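Local coordinates for protein type-2Ba cytolytic delta-endotoxin (Bacillus thuringiensis serovar israelensis, PDB 2RCI) that probably kills the larvae of dipteran insects by opening pores in the epithelial cell membrane of their midgut, at residues E12-E17 with Q23-T28; L89-N94 with F150-P155. All coordinates share one frame; numbering follows the deposited sequence.

Interaction 1 (E12-E17 with Q23-T28)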
loop_
_atom_site.group_PDB
_atom_site.type_symbol
_atom_site.label_atom_id
_atom_site.label_comp_id
_atom_site.label_asym_id
_atom_site.label_seq_id
_atom_site.Cartn_x
_atom_site.Cartn_y
_atom_site.Cartn_z
ATOM N N GLU A 12 -7.255 -4.527 -1.427
ATOM C CA GLU A 12 -8.125 -3.498 -0.853
ATOM C C GLU A 12 -8.435 -3.797 0.600
ATOM O O GLU A 12 -8.832 -4.916 0.957
ATOM C CB GLU A 12 -9.407 -3.387 -1.657
ATOM C CG GLU A 12 -9.206 -2.939 -3.135
ATOM C CD GLU A 12 -10.483 -3.085 -3.949
ATOM O OE1 GLU A 12 -11.537 -3.327 -3.339
ATOM O OE2 GLU A 12 -10.441 -2.924 -5.186
ATOM N N ILE A 13 -8.275 -2.786 1.449
ATOM C CA ILE A 13 -8.521 -2.952 2.878
ATOM C C ILE A 13 -9.445 -1.812 3.328
ATOM O O ILE A 13 -9.056 -0.631 3.342
ATOM C CB ILE A 13 -7.198 -2.989 3.671
ATOM C CG1 ILE A 13 -6.376 -4.214 3.266
ATOM C CG2 ILE A 13 -7.434 -3.001 5.198
ATOM C CD1 ILE A 13 -4.948 -3.910 3.188
ATOM N N PHE A 14 -10.675 -2.184 3.669
ATOM C CA PHE A 14 -11.698 -1.219 4.003
ATOM C C PHE A 14 -11.724 -1.170 5.521
ATOM O O PHE A 14 -11.853 -2.216 6.188
ATOM C CB PHE A 14 -13.075 -1.644 3.441
ATOM C CG PHE A 14 -13.188 -1.619 1.919
ATOM C CD1 PHE A 14 -13.943 -0.651 1.286
ATOM C CD2 PHE A 14 -12.615 -2.631 1.140
ATOM C CE1 PHE A 14 -14.084 -0.631 -0.122
ATOM C CE2 PHE A 14 -12.730 -2.623 -0.266
ATOM C CZ PHE A 14 -13.468 -1.618 -0.887
ATOM N N TYR A 15 -11.497 0.011 6.071
ATOM C CA TYR A 15 -11.736 0.237 7.481
ATOM C C TYR A 15 -12.730 1.401 7.563
ATOM O O TYR A 15 -12.364 2.539 7.838
ATOM C CB TYR A 15 -10.422 0.516 8.213
ATOM C CG TYR A 15 -10.537 0.395 9.710
ATOM C CD1 TYR A 15 -10.272 -0.818 10.350
ATOM C CD2 TYR A 15 -10.876 1.506 10.501
ATOM C CE1 TYR A 15 -10.373 -0.933 11.743
ATOM C CE2 TYR A 15 -10.987 1.388 11.894
ATOM C CZ TYR A 15 -10.743 0.181 12.507
ATOM O OH TYR A 15 -10.848 0.056 13.906
ATOM N N VAL A 16 -14.001 1.095 7.279
ATOM C CA VAL A 16 -15.064 2.118 7.230
ATOM C C VAL A 16 -16.359 1.543 7.833
ATOM O O VAL A 16 -16.539 0.314 7.876
ATOM C CB VAL A 16 -15.355 2.612 5.748
ATOM C CG1 VAL A 16 -14.067 3.120 5.049
ATOM C CG2 VAL A 16 -15.986 1.485 4.907
ATOM N N GLU A 17 -17.250 2.424 8.285
ATOM C CA GLU A 17 -18.610 2.021 8.666
ATOM C C GLU A 17 -19.391 1.576 7.423
ATOM O O GLU A 17 -19.186 2.109 6.345
ATOM C CB GLU A 17 -19.339 3.193 9.341
ATOM C CG GLU A 17 -18.728 3.665 10.662
ATOM C CD GLU A 17 -19.538 4.815 11.279
ATOM O OE1 GLU A 17 -20.727 4.602 11.612
ATOM O OE2 GLU A 17 -18.996 5.922 11.420
ATOM N N GLN A 23 -19.068 5.086 -0.751
ATOM C CA GLN A 23 -18.033 6.095 -1.015
ATOM C C GLN A 23 -16.648 5.456 -1.164
ATOM O O GLN A 23 -15.863 5.803 -2.059
ATOM C CB GLN A 23 -18.023 7.140 0.106
ATOM C CG GLN A 23 -16.930 8.223 -0.057
ATOM C CD GLN A 23 -17.268 9.493 0.708
ATOM O OE1 GLN A 23 -18.073 9.474 1.647
ATOM N NE2 GLN A 23 -16.656 10.608 0.299
ATOM N N ALA A 24 -16.346 4.523 -0.271
ATOM C CA ALA A 24 -15.102 3.737 -0.370
ATOM C C ALA A 24 -14.961 2.991 -1.707
ATOM O O ALA A 24 -13.892 2.987 -2.313
ATOM C CB ALA A 24 -14.998 2.779 0.801
ATOM N N ILE A 25 -16.050 2.380 -2.173
ATOM C CA ILE A 25 -16.038 1.658 -3.435
ATOM C C ILE A 25 -15.773 2.628 -4.583
ATOM O O ILE A 25 -14.960 2.335 -5.468
ATOM C CB ILE A 25 -17.389 0.883 -3.672
ATOM C CG1 ILE A 25 -17.516 -0.286 -2.694
ATOM C CG2 ILE A 25 -17.502 0.385 -5.145
ATOM C CD1 ILE A 25 -18.958 -0.819 -2.529
ATOM N N ARG A 26 -16.454 3.778 -4.556
ATOM C CA ARG A 26 -16.334 4.777 -5.623
ATOM C C ARG A 26 -14.865 5.225 -5.743
ATOM O O ARG A 26 -14.270 5.201 -6.841
ATOM C CB ARG A 26 -17.230 5.999 -5.343
ATOM C CG ARG A 26 -17.132 7.047 -6.476
ATOM C CD ARG A 26 -18.017 8.232 -6.277
ATOM N NE ARG A 26 -17.588 9.114 -5.195
ATOM C CZ ARG A 26 -18.195 9.193 -4.018
ATOM N NH1 ARG A 26 -19.259 8.429 -3.744
ATOM N NH2 ARG A 26 -17.745 10.042 -3.111
ATOM N N LEU A 27 -14.292 5.598 -4.592
ATOM C CA LEU A 27 -12.924 6.146 -4.542
ATOM C C LEU A 27 -11.856 5.105 -4.886
ATOM O O LEU A 27 -10.903 5.404 -5.575
ATOM C CB LEU A 27 -12.654 6.844 -3.212
ATOM C CG LEU A 27 -13.549 8.064 -2.879
ATOM C CD1 LEU A 27 -13.352 8.558 -1.437
ATOM C CD2 LEU A 27 -13.365 9.238 -3.877
ATOM N N THR A 28 -12.041 3.876 -4.417
ATOM C CA THR A 28 -11.178 2.756 -4.791
ATOM C C THR A 28 -11.247 2.534 -6.310
ATOM O O THR A 28 -10.216 2.418 -6.972
ATOM C CB THR A 28 -11.583 1.503 -3.983
ATOM O OG1 THR A 28 -11.365 1.773 -2.590
ATOM C CG2 THR A 28 -10.775 0.256 -4.412
#
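Side-chain packing of an edge strand against the helix that follows it joins F14, V16 and E12 to A24, I25 and T28 at a partly open margin of the fold. The F14 ring turns an edge to the helix: CD1 lies 3.6 Å from A24 CB, close to the ring plane, while CE1 approaches I25 CG1 at 4.3 Å. With its CG beside the backbone N (chi1 -68°), F14 brings this edge up to the small A24 methyl, which V16 CG1 also reaches at 4.4 Å. In the Cyt toxin architecture, a β-sheet between two α-helical layers, this pair is where strand 11-15, paired in parallel with strand 132-142, meets helix 21-31 of one layer. The axes of strand 12-15 and helix 23-28 come within 10.3 Å at an angle of 150°, and the contact is made chiefly by side chains. Farther along, the extended E12 chain brings OE2 to 3.3 Å from T28 CG2, a methyl rather than a polar partner. T28 OG1 is turned back to its own helix, donating to A24 O at 2.8 Å; this carbonyl also accepts T28 N, from the opposite face of its plane.

Interaction 2 (L89-N94 with F150-P155)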
loop_
_atom_site.group_PDB
_atom_site.type_symbol
_atom_site.label_atom_id
_atom_site.label_comp_id
_atom_site.label_asym_id
_atom_site.label_seq_id
_atom_site.Cartn_x
_atom_site.Cartn_y
_atom_site.Cartn_z
ATOM N N LEU A 89 -0.056 9.478 6.169
ATOM C CA LEU A 89 -1.477 9.578 6.444
ATOM C C LEU A 89 -1.897 11.020 6.688
ATOM O O LEU A 89 -2.986 11.430 6.268
ATOM C CB LEU A 89 -1.830 8.728 7.675
ATOM C CG LEU A 89 -2.473 7.379 7.383
ATOM C CD1 LEU A 89 -2.497 6.555 8.699
ATOM C CD2 LEU A 89 -3.894 7.507 6.781
ATOM N N GLY A 90 -1.018 11.781 7.350
ATOM C CA GLY A 90 -1.286 13.189 7.709
ATOM C C GLY A 90 -2.552 13.405 8.528
ATOM O O GLY A 90 -3.128 14.499 8.515
ATOM N N LEU A 91 -2.999 12.341 9.193
ATOM C CA LEU A 91 -4.137 12.299 10.100
ATOM C C LEU A 91 -3.644 11.398 11.210
ATOM O O LEU A 91 -2.908 10.457 10.941
ATOM C CB LEU A 91 -5.345 11.601 9.456
ATOM C CG LEU A 91 -5.923 12.210 8.188
ATOM C CD1 LEU A 91 -6.766 11.160 7.478
ATOM C CD2 LEU A 91 -6.741 13.398 8.567
ATOM N N VAL A 92 -4.067 11.664 12.438
ATOM C CA VAL A 92 -3.763 10.773 13.576
ATOM C C VAL A 92 -4.944 9.833 13.838
ATOM O O VAL A 92 -6.033 10.278 14.250
ATOM C CB VAL A 92 -3.445 11.581 14.833
ATOM C CG1 VAL A 92 -3.360 10.687 16.091
ATOM C CG2 VAL A 92 -2.153 12.381 14.629
ATOM N N ILE A 93 -4.735 8.542 13.575
ATOM C CA ILE A 93 -5.755 7.535 13.852
ATOM C C ILE A 93 -5.310 6.765 15.101
ATOM O O ILE A 93 -4.283 6.072 15.089
ATOM C CB ILE A 93 -5.980 6.528 12.687
ATOM C CG1 ILE A 93 -6.113 7.221 11.307
ATOM C CG2 ILE A 93 -7.183 5.575 13.002
ATOM C CD1 ILE A 93 -7.142 8.339 11.224
ATOM N N ASN A 94 -6.078 6.915 16.166
ATOM C CA ASN A 94 -5.760 6.341 17.478
ATOM C C ASN A 94 -6.043 4.828 17.579
ATOM O O ASN A 94 -5.410 4.136 18.388
ATOM C CB ASN A 94 -6.474 7.142 18.599
ATOM C CG ASN A 94 -5.906 8.557 18.767
ATOM O OD1 ASN A 94 -6.596 9.567 18.547
ATOM N ND2 ASN A 94 -4.638 8.632 19.098
ATOM N N PHE A 150 -14.823 13.195 7.244
ATOM C CA PHE A 150 -14.092 12.789 6.038
ATOM C C PHE A 150 -13.872 11.294 5.904
ATOM O O PHE A 150 -13.895 10.563 6.907
ATOM C CB PHE A 150 -12.703 13.450 6.004
ATOM C CG PHE A 150 -12.757 14.934 6.039
ATOM C CD1 PHE A 150 -12.862 15.649 4.854
ATOM C CD2 PHE A 150 -12.745 15.623 7.260
ATOM C CE1 PHE A 150 -12.947 17.050 4.865
ATOM C CE2 PHE A 150 -12.809 17.021 7.278
ATOM C CZ PHE A 150 -12.910 17.730 6.066
ATOM N N MET A 151 -13.663 10.849 4.667
ATOM C CA MET A 151 -13.010 9.531 4.441
ATOM C C MET A 151 -11.610 9.754 3.901
ATOM O O MET A 151 -11.417 10.641 3.070
ATOM C CB MET A 151 -13.792 8.700 3.447
ATOM C CG MET A 151 -13.166 7.330 3.126
ATOM S SD MET A 151 -14.279 6.323 2.111
ATOM C CE MET A 151 -15.667 6.065 3.216
ATOM N N ALA A 152 -10.652 8.949 4.350
ATOM C CA ALA A 152 -9.296 9.012 3.826
ATOM C C ALA A 152 -9.058 7.781 2.932
ATOM O O ALA A 152 -9.444 6.654 3.264
ATOM C CB ALA A 152 -8.278 9.083 4.968
ATOM N N ILE A 153 -8.426 8.019 1.797
ATOM C CA ILE A 153 -8.070 6.974 0.844
ATOM C C ILE A 153 -6.547 7.019 0.691
ATOM O O ILE A 153 -5.951 8.080 0.400
ATOM C CB ILE A 153 -8.726 7.239 -0.531
ATOM C CG1 ILE A 153 -10.258 7.357 -0.413
ATOM C CG2 ILE A 153 -8.355 6.155 -1.534
ATOM C CD1 ILE A 153 -10.984 6.094 0.130
ATOM N N LEU A 154 -5.917 5.873 0.916
ATOM C CA LEU A 154 -4.462 5.753 0.888
ATOM C C LEU A 154 -4.036 4.598 -0.044
ATOM O O LEU A 154 -3.955 3.435 0.399
ATOM C CB LEU A 154 -3.944 5.549 2.327
ATOM C CG LEU A 154 -2.451 5.266 2.583
ATOM C CD1 LEU A 154 -1.509 6.097 1.718
ATOM C CD2 LEU A 154 -2.169 5.518 4.097
ATOM N N PRO A 155 -3.840 4.897 -1.346
ATOM C CA PRO A 155 -3.227 3.938 -2.269
ATOM C C PRO A 155 -1.743 3.867 -1.970
ATOM O O PRO A 155 -1.102 4.910 -1.796
ATOM C CB PRO A 155 -3.434 4.588 -3.649
ATOM C CG PRO A 155 -4.490 5.619 -3.432
ATOM C CD PRO A 155 -4.247 6.127 -2.061
#
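L154 sends its CD2 branch across to L89 from a CG that lies opposite the backbone N (chi1 174°), while L91, whose CG sits beside the backbone N (chi1 -61°), extends CD1 to the methyl of A152. These two aliphatic meetings show how a loop can be closed onto the sheet of an α/β sandwich: residues 89-94 link helix 74-89 to helix 96-110 in one helical layer, and residues 150-155 belong to the long strand 150-162, which pairs antiparallel with strands 132-142 and 177-192. A152 and L154 point toward the loop, whereas M151 just before A152 and I153 between A152 and L154 point the other way and meet helix 21-31 of the second layer. This part of the strand is thus packed on one face by helix 21-31 and on the other by the end of helix 74-89 and the loop after it, and the contact is buried and wholly apolar.

L89 and L154 meet with their side chains at about a right angle, and one branch of L154 touches two atoms of L89: CD2 of L154 is 3.8 Å from CD2 of L89 and equally near its CG. Directly after L89 the chain leaves the helix at G90, with a positive phi of 56°, and L91 follows in an extended conformation and reaches the same strand again, two residues away from L154. V190 of strand 177-192 touches both L91 and A152, and I142 of strand 132-142 touches L89, which extends the apolar patch over the neighbouring strands. At the L91 end, one methyl meets another, CD1 lying 3.6 Å from A152 CB.

In the fold
Strand 150-162 serves both contacts from its two faces: interaction 2 uses A152 and L154 on one, while M151 and I153 on the other pack against residues of interaction 1. Their centres lie about 12 Å apart, and the bridge is direct, with L27 CD1 3.5 Å from I153 CG1 and V16 CG1 3.8 Å from M151 CE. Together they show one sheet packed by a helix on one face and by an interhelical loop on the other. Interaction 2 is the more buried and purely aliphatic; interaction 1, only partly buried, mixes an aromatic edge and a carboxylate with a buried alanine and threonine. Interaction 2 joins segments remote in sequence, interaction 1 near neighbours.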